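Side-chain contacts in PrgZ (Enterococcus faecalis, PDB 4FAJ), which serves as an extracellular, membrane-anchored receptor that binds peptide pheromone and probably takes part in peptide uptake: residues 71-76 against 239-244; 347-352 against 360-365; 144-149 against 189-194. One frame throughout, in Å; residues are numbered along the deposited sequence. Where two conformers were deposited one is given.

Contact 1: 71-76 against 239-244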
loop_
_atom_site.group_PDB
_atom_site.type_symbol
_atom_site.label_atom_id
_atom_site.label_comp_id
_atom_site.label_asym_id
_atom_site.label_seq_id
_atom_site.Cartn_x
_atom_site.Cartn_y
_atom_site.Cartn_z
ATOM N N GLN A 71 -2.730 -8.359 -9.180
ATOM C CA GLN A 71 -2.272 -7.461 -10.234
ATOM C C GLN A 71 -0.824 -7.731 -10.690
ATOM O O GLN A 71 -0.511 -7.562 -11.868
ATOM C CB GLN A 71 -2.374 -6.018 -9.771
ATOM C CG GLN A 71 -3.749 -5.601 -9.340
ATOM C CD GLN A 71 -4.726 -5.618 -10.492
ATOM O OE1 GLN A 71 -4.479 -4.996 -11.521
ATOM N NE2 GLN A 71 -5.833 -6.320 -10.326
ATOM N N SER A 72 0.037 -8.162 -9.765
ATOM C CA SER A 72 1.427 -8.473 -10.074
ATOM C C SER A 72 1.923 -9.687 -9.282
ATOM O O SER A 72 1.509 -9.903 -8.134
ATOM C CB SER A 72 2.315 -7.249 -9.778
ATOM O OG SER A 72 3.689 -7.561 -9.912
ATOM N N LEU A 73 2.790 -10.477 -9.913
ATOM C CA LEU A 73 3.504 -11.566 -9.255
ATOM C C LEU A 73 5.013 -11.285 -9.177
ATOM O O LEU A 73 5.809 -12.203 -8.935
ATOM C CB LEU A 73 3.254 -12.880 -9.996
ATOM C CG LEU A 73 1.806 -13.330 -10.149
ATOM C CD1 LEU A 73 1.737 -14.580 -11.025
ATOM C CD2 LEU A 73 1.208 -13.596 -8.784
ATOM N N ASP A 74 5.398 -10.030 -9.388
ATOM C CA ASP A 74 6.806 -9.628 -9.439
ATOM C C ASP A 74 7.093 -8.577 -8.357
ATOM O O ASP A 74 6.550 -7.467 -8.402
ATOM C CB ASP A 74 7.136 -9.076 -10.823
ATOM C CG ASP A 74 8.614 -8.707 -10.998
ATOM O OD1 ASP A 74 9.435 -8.843 -10.059
ATOM O OD2 ASP A 74 8.957 -8.253 -12.108
ATOM N N PRO A 75 7.982 -8.909 -7.400
ATOM C CA PRO A 75 8.402 -7.951 -6.371
ATOM C C PRO A 75 8.735 -6.555 -6.901
ATOM O O PRO A 75 8.449 -5.550 -6.247
ATOM C CB PRO A 75 9.671 -8.603 -5.797
ATOM C CG PRO A 75 9.434 -10.047 -5.937
ATOM C CD PRO A 75 8.685 -10.201 -7.249
ATOM N N ALA A 76 9.362 -6.493 -8.066
ATOM C CA ALA A 76 9.770 -5.221 -8.636
ATOM C C ALA A 76 8.582 -4.350 -9.039
ATOM O O ALA A 76 8.701 -3.134 -9.019
ATOM C CB ALA A 76 10.706 -5.441 -9.832
ATOM N N PHE A 239 4.198 -20.797 1.272
ATOM C CA PHE A 239 3.302 -21.453 0.337
ATOM C C PHE A 239 3.776 -21.264 -1.091
ATOM O O PHE A 239 4.541 -20.354 -1.371
ATOM C CB PHE A 239 1.893 -20.886 0.510
ATOM C CG PHE A 239 1.387 -20.989 1.905
ATOM C CD1 PHE A 239 0.737 -22.139 2.337
ATOM C CD2 PHE A 239 1.570 -19.942 2.805
ATOM C CE1 PHE A 239 0.278 -22.247 3.647
ATOM C CE2 PHE A 239 1.114 -20.044 4.099
ATOM C CZ PHE A 239 0.466 -21.207 4.525
ATOM N N ASN A 240 3.352 -22.166 -1.975
ATOM C CA ASN A 240 3.555 -22.035 -3.413
ATOM C C ASN A 240 2.255 -21.559 -4.043
ATOM O O ASN A 240 1.184 -21.865 -3.547
ATOM C CB ASN A 240 3.898 -23.384 -4.052
ATOM C CG ASN A 240 5.282 -23.882 -3.702
ATOM O OD1 ASN A 240 6.192 -23.105 -3.444
ATOM N ND2 ASN A 240 5.452 -25.208 -3.736
ATOM N N LEU A 241 2.332 -20.822 -5.136
ATOM C CA LEU A 241 1.112 -20.443 -5.869
ATOM C C LEU A 241 0.796 -21.591 -6.813
ATOM O O LEU A 241 1.548 -21.831 -7.759
ATOM C CB LEU A 241 1.306 -19.141 -6.636
ATOM C CG LEU A 241 0.102 -18.660 -7.466
ATOM C CD1 LEU A 241 -1.079 -18.302 -6.577
ATOM C CD2 LEU A 241 0.492 -17.469 -8.339
ATOM N N THR A 242 -0.282 -22.323 -6.534
ATOM C CA THR A 242 -0.606 -23.546 -7.290
ATOM C C THR A 242 -1.774 -23.390 -8.279
ATOM O O THR A 242 -1.926 -24.213 -9.178
ATOM C CB THR A 242 -0.861 -24.752 -6.343
ATOM O OG1 THR A 242 -1.800 -24.391 -5.322
ATOM C CG2 THR A 242 0.449 -25.195 -5.674
ATOM N N ASN A 243 -2.585 -22.341 -8.129
ATOM C CA ASN A 243 -3.716 -22.105 -9.037
ATOM C C ASN A 243 -3.997 -20.615 -9.185
ATOM O O ASN A 243 -4.394 -19.964 -8.227
ATOM C CB ASN A 243 -4.965 -22.817 -8.503
ATOM C CG ASN A 243 -6.048 -22.986 -9.551
ATOM O OD1 ASN A 243 -6.136 -22.223 -10.513
ATOM N ND2 ASN A 243 -6.887 -24.007 -9.365
ATOM N N LEU A 244 -3.751 -20.076 -10.376
ATOM C CA LEU A 244 -4.071 -18.679 -10.691
ATOM C C LEU A 244 -4.117 -18.563 -12.210
ATOM O O LEU A 244 -3.080 -18.570 -12.872
ATOM C CB LEU A 244 -3.044 -17.689 -10.107
ATOM C CG LEU A 244 -3.516 -16.228 -10.003
ATOM C CD1 LEU A 244 -2.502 -15.361 -9.257
ATOM C CD2 LEU A 244 -3.787 -15.608 -11.331
#
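Leu73 reaches out of the loop 71-76 and sets its two methyls against Leu241 and Leu244 of the strand segment 239-244. CD2 of Leu73 does most of the work, lying 4.0 Å from CD2 of Leu241 and 4.1 Å from CD1 of Leu244, while CD1 of Leu73 comes almost as near to the same methyl of Leu241. The side chains of Leu73 and Leu241 meet at about a right angle; those of Leu73 and Leu244 slide past one another in opposite senses. Leu73 has its CG anti to the carbonyl carbon, beside the backbone N (chi1 -58°). In both partners CG is instead anti to N, and the methyl that touches, CD2 of Leu241 or CD1 of Leu244, continues the chain outward from CA.

The backbones stay well apart, with CA of Leu73 and CA of Leu241 separated by 9.8 Å. Strand 239-243 is an outermost strand of a four-stranded mixed sheet, and a classic beta bulge, in which Thr242 and Asn243 both face Thr254, lies between the two leucines that meet Leu73. The loop itself is shaped by two successive turns. An ST turn brings N of Asp74 to OG of Ser72 (3.0 Å), and an Asx turn brings N of Ala76 to OD1 of Asp74 (3.1 Å), approaching from above the carboxylate plane. Leu73 also touches Val247.

Contact 2: 347-352 against 360-365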
loop_
_atom_site.group_PDB
_atom_site.type_symbol
_atom_site.label_atom_id
_atom_site.label_comp_id
_atom_site.label_asym_id
_atom_site.label_seq_id
_atom_site.Cartn_x
_atom_site.Cartn_y
_atom_site.Cartn_z
ATOM N N ASP A 347 -17.936 16.089 4.365
ATOM C CA ASP A 347 -18.392 15.773 5.709
ATOM C C ASP A 347 -17.887 14.379 6.069
ATOM O O ASP A 347 -18.585 13.375 5.888
ATOM C CB ASP A 347 -19.910 15.864 5.803
ATOM C CG ASP A 347 -20.433 15.703 7.226
ATOM O OD1 ASP A 347 -19.665 15.350 8.142
ATOM O OD2 ASP A 347 -21.647 15.921 7.416
ATOM N N ARG A 348 -16.669 14.342 6.599
ATOM C CA ARG A 348 -15.985 13.077 6.899
ATOM C C ARG A 348 -16.692 12.277 7.992
ATOM O O ARG A 348 -16.767 11.053 7.903
ATOM C CB ARG A 348 -14.534 13.349 7.305
ATOM C CG ARG A 348 -13.704 13.965 6.197
ATOM C CD ARG A 348 -12.345 14.460 6.698
ATOM N NE ARG A 348 -11.558 15.023 5.606
ATOM C CZ ARG A 348 -11.762 16.215 5.049
ATOM N NH1 ARG A 348 -12.733 17.023 5.476
ATOM N NH2 ARG A 348 -10.980 16.612 4.053
ATOM N N GLU A 349 -17.203 12.959 9.019
ATOM C CA GLU A 349 -17.865 12.261 10.119
ATOM C C GLU A 349 -19.120 11.536 9.653
ATOM O O GLU A 349 -19.368 10.407 10.067
ATOM C CB GLU A 349 -18.190 13.198 11.298
ATOM C CG GLU A 349 -16.959 13.826 11.973
ATOM C CD GLU A 349 -15.976 12.811 12.575
ATOM O OE1 GLU A 349 -16.310 11.611 12.703
ATOM O OE2 GLU A 349 -14.856 13.229 12.931
ATOM N N SER A 350 -19.911 12.171 8.791
ATOM C CA SER A 350 -21.093 11.515 8.225
ATOM C C SER A 350 -20.726 10.293 7.389
ATOM O O SER A 350 -21.381 9.253 7.483
ATOM C CB SER A 350 -21.916 12.492 7.388
ATOM O OG SER A 350 -22.535 13.447 8.224
ATOM N N LEU A 351 -19.666 10.404 6.594
ATOM C CA LEU A 351 -19.197 9.266 5.793
ATOM C C LEU A 351 -18.846 8.061 6.660
ATOM O O LEU A 351 -19.329 6.964 6.416
ATOM C CB LEU A 351 -17.968 9.662 4.963
ATOM C CG LEU A 351 -17.227 8.579 4.177
ATOM C CD1 LEU A 351 -18.094 8.040 3.070
ATOM C CD2 LEU A 351 -15.939 9.163 3.604
ATOM N N VAL A 352 -18.020 8.273 7.678
ATOM C CA VAL A 352 -17.536 7.154 8.493
ATOM C C VAL A 352 -18.624 6.593 9.420
ATOM O O VAL A 352 -18.664 5.380 9.661
ATOM C CB VAL A 352 -16.259 7.518 9.297
ATOM C CG1 VAL A 352 -15.128 8.022 8.345
ATOM C CG2 VAL A 352 -16.565 8.534 10.367
ATOM N N SER A 360 -13.777 2.510 10.900
ATOM C CA SER A 360 -13.014 3.517 10.164
ATOM C C SER A 360 -13.197 4.854 10.880
ATOM O O SER A 360 -14.183 5.033 11.608
ATOM C CB SER A 360 -13.496 3.629 8.722
ATOM O OG SER A 360 -13.295 2.410 8.014
ATOM N N VAL A 361 -12.257 5.784 10.693
ATOM C CA VAL A 361 -12.359 7.094 11.346
ATOM C C VAL A 361 -11.998 8.236 10.390
ATOM O O VAL A 361 -11.242 8.047 9.442
ATOM C CB VAL A 361 -11.487 7.164 12.615
ATOM C CG1 VAL A 361 -11.902 6.072 13.621
ATOM C CG2 VAL A 361 -10.017 7.037 12.264
ATOM N N ALA A 362 -12.564 9.412 10.642
ATOM C CA ALA A 362 -12.242 10.609 9.871
ATOM C C ALA A 362 -10.742 10.874 9.870
ATOM O O ALA A 362 -10.065 10.685 10.901
ATOM C CB ALA A 362 -12.983 11.827 10.435
ATOM N N SER A 363 -10.225 11.305 8.717
ATOM C CA SER A 363 -8.831 11.738 8.610
ATOM C C SER A 363 -8.657 13.067 9.336
ATOM O O SER A 363 -9.540 13.925 9.274
ATOM C CB SER A 363 -8.425 11.938 7.140
ATOM O OG SER A 363 -8.321 10.717 6.418
ATOM N N VAL A 364 -7.527 13.228 10.023
ATOM C CA VAL A 364 -7.139 14.522 10.608
ATOM C C VAL A 364 -6.009 15.173 9.814
ATOM O O VAL A 364 -5.640 16.309 10.065
ATOM C CB VAL A 364 -6.685 14.379 12.071
ATOM C CG1 VAL A 364 -7.862 13.945 12.961
ATOM C CG2 VAL A 364 -5.492 13.418 12.195
ATOM N N GLY A 365 -5.445 14.440 8.878
ATOM C CA GLY A 365 -4.358 14.935 8.043
ATOM C C GLY A 365 -4.047 13.877 7.001
ATOM O O GLY A 365 -4.804 12.906 6.840
HETATM O O HOH W 1 -14.216 9.702 13.101
HETATM O O HOH W 2 -16.610 3.749 10.568
#
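Ala362 presents its methyl to the first turn of helix 348-356, its CB lying 3.8 Å from CB of Arg348. One turn along, Val352 adds to this apolar packing by resting its CG1 on the peptide between Val361 and Ala362, at 3.7 Å from N of Ala362. Arg348 passes CD at 3.8 Å from O of Ser363, its chain extended from CG to NE.

The arrangement is a short helix-to-strand connection, residues 357-360 linking helix 348-356 to strand 361-362, which pairs antiparallel with strand 528-539 of the large mixed sheet. Asp347 is the N-cap of the helix, its OD1 accepting from N of Ser350 (3.3 Å).

Polar links between the segments run through water. One molecule donates to OE1 of Glu349 and accepts from N of Ala362 (3.0 Å), thereby joining side chain to backbone; a second lies between O of Val352 and O of Ser360. Beside the first water, the other carboxylate oxygen of Glu349 rests on a methyl, OE2 approaching CB of Ala362 to 3.4 Å. That return is made by a bend at chi2 (-60°) of Glu349, whose CB points away from the strand. At the far ends of the polar side chains, NE of Arg348 donates to O of Pro529, and OG of Ser360 is hydrogen-bonded to Asn358 and Gly534.

Contact 3: 144-149 against 189-194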
loop_
_atom_site.group_PDB
_atom_site.type_symbol
_atom_site.label_atom_id
_atom_site.label_comp_id
_atom_site.label_asym_id
_atom_site.label_seq_id
_atom_site.Cartn_x
_atom_site.Cartn_y
_atom_site.Cartn_z
ATOM N N ALA A 144 21.282 -8.671 -7.749
ATOM C CA ALA A 144 20.637 -8.555 -9.062
ATOM C C ALA A 144 19.176 -8.089 -8.979
ATOM O O ALA A 144 18.730 -7.331 -9.841
ATOM C CB ALA A 144 20.730 -9.879 -9.828
ATOM N N ALA A 145 18.442 -8.542 -7.958
ATOM C CA ALA A 145 17.049 -8.166 -7.765
ATOM C C ALA A 145 16.909 -6.674 -7.534
ATOM O O ALA A 145 16.051 -6.022 -8.132
ATOM C CB ALA A 145 16.431 -8.948 -6.553
ATOM N N TRP A 146 17.760 -6.132 -6.667
ATOM C CA TRP A 146 17.699 -4.715 -6.317
ATOM C C TRP A 146 18.216 -3.819 -7.441
ATOM O O TRP A 146 17.679 -2.732 -7.666
ATOM C CB TRP A 146 18.468 -4.443 -5.026
ATOM C CG TRP A 146 17.935 -5.199 -3.832
ATOM C CD1 TRP A 146 16.780 -5.930 -3.757
ATOM C CD2 TRP A 146 18.537 -5.278 -2.537
ATOM N NE1 TRP A 146 16.648 -6.475 -2.502
ATOM C CE2 TRP A 146 17.702 -6.075 -1.732
ATOM C CE3 TRP A 146 19.698 -4.742 -1.978
ATOM C CZ2 TRP A 146 17.998 -6.367 -0.401
ATOM C CZ3 TRP A 146 19.991 -5.035 -0.639
ATOM C CH2 TRP A 146 19.136 -5.836 0.126
ATOM N N GLN A 147 19.255 -4.261 -8.134
ATOM C CA GLN A 147 19.708 -3.560 -9.335
ATOM C C GLN A 147 18.557 -3.436 -10.342
ATOM O O GLN A 147 18.377 -2.404 -10.997
ATOM C CB GLN A 147 20.913 -4.266 -9.968
ATOM C CG GLN A 147 22.238 -3.948 -9.286
ATOM C CD GLN A 147 23.452 -4.578 -9.958
ATOM O OE1 GLN A 147 24.539 -4.637 -9.369
ATOM N NE2 GLN A 147 23.281 -5.035 -11.190
ATOM N N ARG A 148 17.763 -4.490 -10.431
ATOM C CA ARG A 148 16.644 -4.549 -11.353
ATOM C C ARG A 148 15.535 -3.543 -10.989
ATOM O O ARG A 148 14.906 -2.970 -11.875
ATOM C CB ARG A 148 16.126 -5.989 -11.349
ATOM C CG ARG A 148 15.001 -6.306 -12.260
ATOM C CD ARG A 148 14.727 -7.785 -12.151
ATOM N NE ARG A 148 13.503 -8.132 -12.834
ATOM C CZ ARG A 148 12.337 -8.380 -12.251
ATOM N NH1 ARG A 148 12.198 -8.361 -10.926
ATOM N NH2 ARG A 148 11.307 -8.690 -13.017
ATOM N N VAL A 149 15.306 -3.321 -9.693
ATOM C CA VAL A 149 14.305 -2.343 -9.257
ATOM C C VAL A 149 14.712 -0.909 -9.620
ATOM O O VAL A 149 13.884 -0.134 -10.094
ATOM C CB VAL A 149 14.027 -2.423 -7.729
ATOM C CG1 VAL A 149 13.046 -1.334 -7.303
ATOM C CG2 VAL A 149 13.482 -3.791 -7.361
ATOM N N LYS A 189 26.779 -16.021 0.789
ATOM C CA LYS A 189 25.829 -15.802 1.897
ATOM C C LYS A 189 25.893 -14.458 2.615
ATOM O O LYS A 189 25.115 -14.245 3.534
ATOM C CB LYS A 189 25.979 -16.914 2.941
ATOM C CG LYS A 189 25.626 -18.310 2.426
ATOM C CD LYS A 189 25.538 -19.344 3.557
ATOM C CE LYS A 189 25.760 -20.764 3.041
ATOM N NZ LYS A 189 26.091 -21.722 4.129
ATOM N N THR A 190 26.778 -13.549 2.212
ATOM C CA THR A 190 26.895 -12.264 2.903
ATOM C C THR A 190 26.574 -11.112 1.958
ATOM O O THR A 190 27.038 -11.082 0.813
ATOM C CB THR A 190 28.289 -12.084 3.561
ATOM O OG1 THR A 190 28.470 -13.097 4.552
ATOM C CG2 THR A 190 28.427 -10.714 4.241
ATOM N N LEU A 191 25.772 -10.180 2.462
ATOM C CA LEU A 191 25.419 -8.947 1.771
ATOM C C LEU A 191 25.985 -7.753 2.531
ATOM O O LEU A 191 25.879 -7.699 3.759
ATOM C CB LEU A 191 23.902 -8.812 1.708
ATOM C CG LEU A 191 23.142 -9.553 0.614
ATOM C CD1 LEU A 191 21.632 -9.496 0.911
ATOM C CD2 LEU A 191 23.457 -8.940 -0.762
ATOM N N GLU A 192 26.582 -6.802 1.814
ATOM C CA GLU A 192 26.981 -5.524 2.411
ATOM C C GLU A 192 26.297 -4.376 1.656
ATOM O O GLU A 192 26.345 -4.327 0.432
ATOM C CB GLU A 192 28.501 -5.343 2.386
ATOM C CG GLU A 192 28.976 -4.035 3.015
ATOM C CD GLU A 192 30.469 -3.806 2.883
ATOM O OE1 GLU A 192 31.248 -4.616 3.417
ATOM O OE2 GLU A 192 30.869 -2.796 2.257
ATOM N N ILE A 193 25.658 -3.470 2.396
ATOM C CA ILE A 193 24.909 -2.343 1.818
ATOM C C ILE A 193 25.428 -1.058 2.429
ATOM O O ILE A 193 25.597 -0.986 3.657
ATOM C CB ILE A 193 23.414 -2.433 2.160
ATOM C CG1 ILE A 193 22.811 -3.757 1.680
ATOM C CG2 ILE A 193 22.632 -1.244 1.574
ATOM C CD1 ILE A 193 21.688 -4.226 2.572
ATOM N N GLU A 194 25.678 -0.048 1.588
ATOM C CA GLU A 194 26.010 1.287 2.077
ATOM C C GLU A 194 24.896 2.306 1.809
ATOM O O GLU A 194 24.431 2.469 0.681
ATOM C CB GLU A 194 27.329 1.801 1.495
ATOM C CG GLU A 194 27.648 3.195 2.003
ATOM C CD GLU A 194 29.091 3.403 2.295
ATOM O OE1 GLU A 194 29.455 3.334 3.495
ATOM O OE2 GLU A 194 29.866 3.623 1.334
#
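The indole of Trp146 meets Ile193 with its edge rather than its face. CZ3, on the six-membered ring, lies 3.7 Å from CD1 of Ile193, and CH2 is 3.9 Å from the same methyl, so the end of the isoleucine sits against this corner of the ring. CG1 of Ile193 lies in the ring plane, 3.9 Å from CZ3, and CD1 stays close to that plane. The two side chains cross at about a right angle.

Two torsions direct the indole at the strand: CG of Trp146 is trans to its carbonyl carbon (chi1 -60°), and a chi2 of -9° puts CD1 almost eclipsed with CA, which leaves the six-membered ring extending away from the helix backbone, toward the strand. Leu191, two residues earlier on the same side of the strand, adds a looser touch, with CD1 4.5 Å from CH2 of Trp146 and approaching obliquely. No hydrogen bond joins the segments, and the backbones remain distant, CA of Trp146 being 11.1 Å from CA of Ile193. The buried indole N-H is satisfied by O of Tyr211, whose ring also stacks edge-to-face with Trp146, as does that of Phe162.

Helix 139-150 thus packs on one side of a four-stranded antiparallel sheet. Strand 190-194 is an inner strand there, flanked by 120-124 and 183-186; Trp146 also touches Val183 of the latter, while Leu191 reaches back to Ala139, Phe142 and Val143 of the helix.

In the fold
Contacts 1 and 3 form a connected pair, their centres about 22 Å apart, joined by a salt bridge between OD2 of Asp74 and NH2 of Arg148 (2.6 Å), so the loop 71-76 touches both a sheet edge and helix 139-150. Contact 2 lies across the centre of the chain, its centre about 35 Å from that of contact 1 and about 42 Å from that of contact 3. It alone lies near zinc sites: the side chain of Val352 is about 9 Å from a bound ion and about 8 Å from that of Asp357, and the side chain of Val361 about 7 Å from that of Glu370. Both acids are zinc ligands seen in structures of this protein, though no zinc is bound to them here.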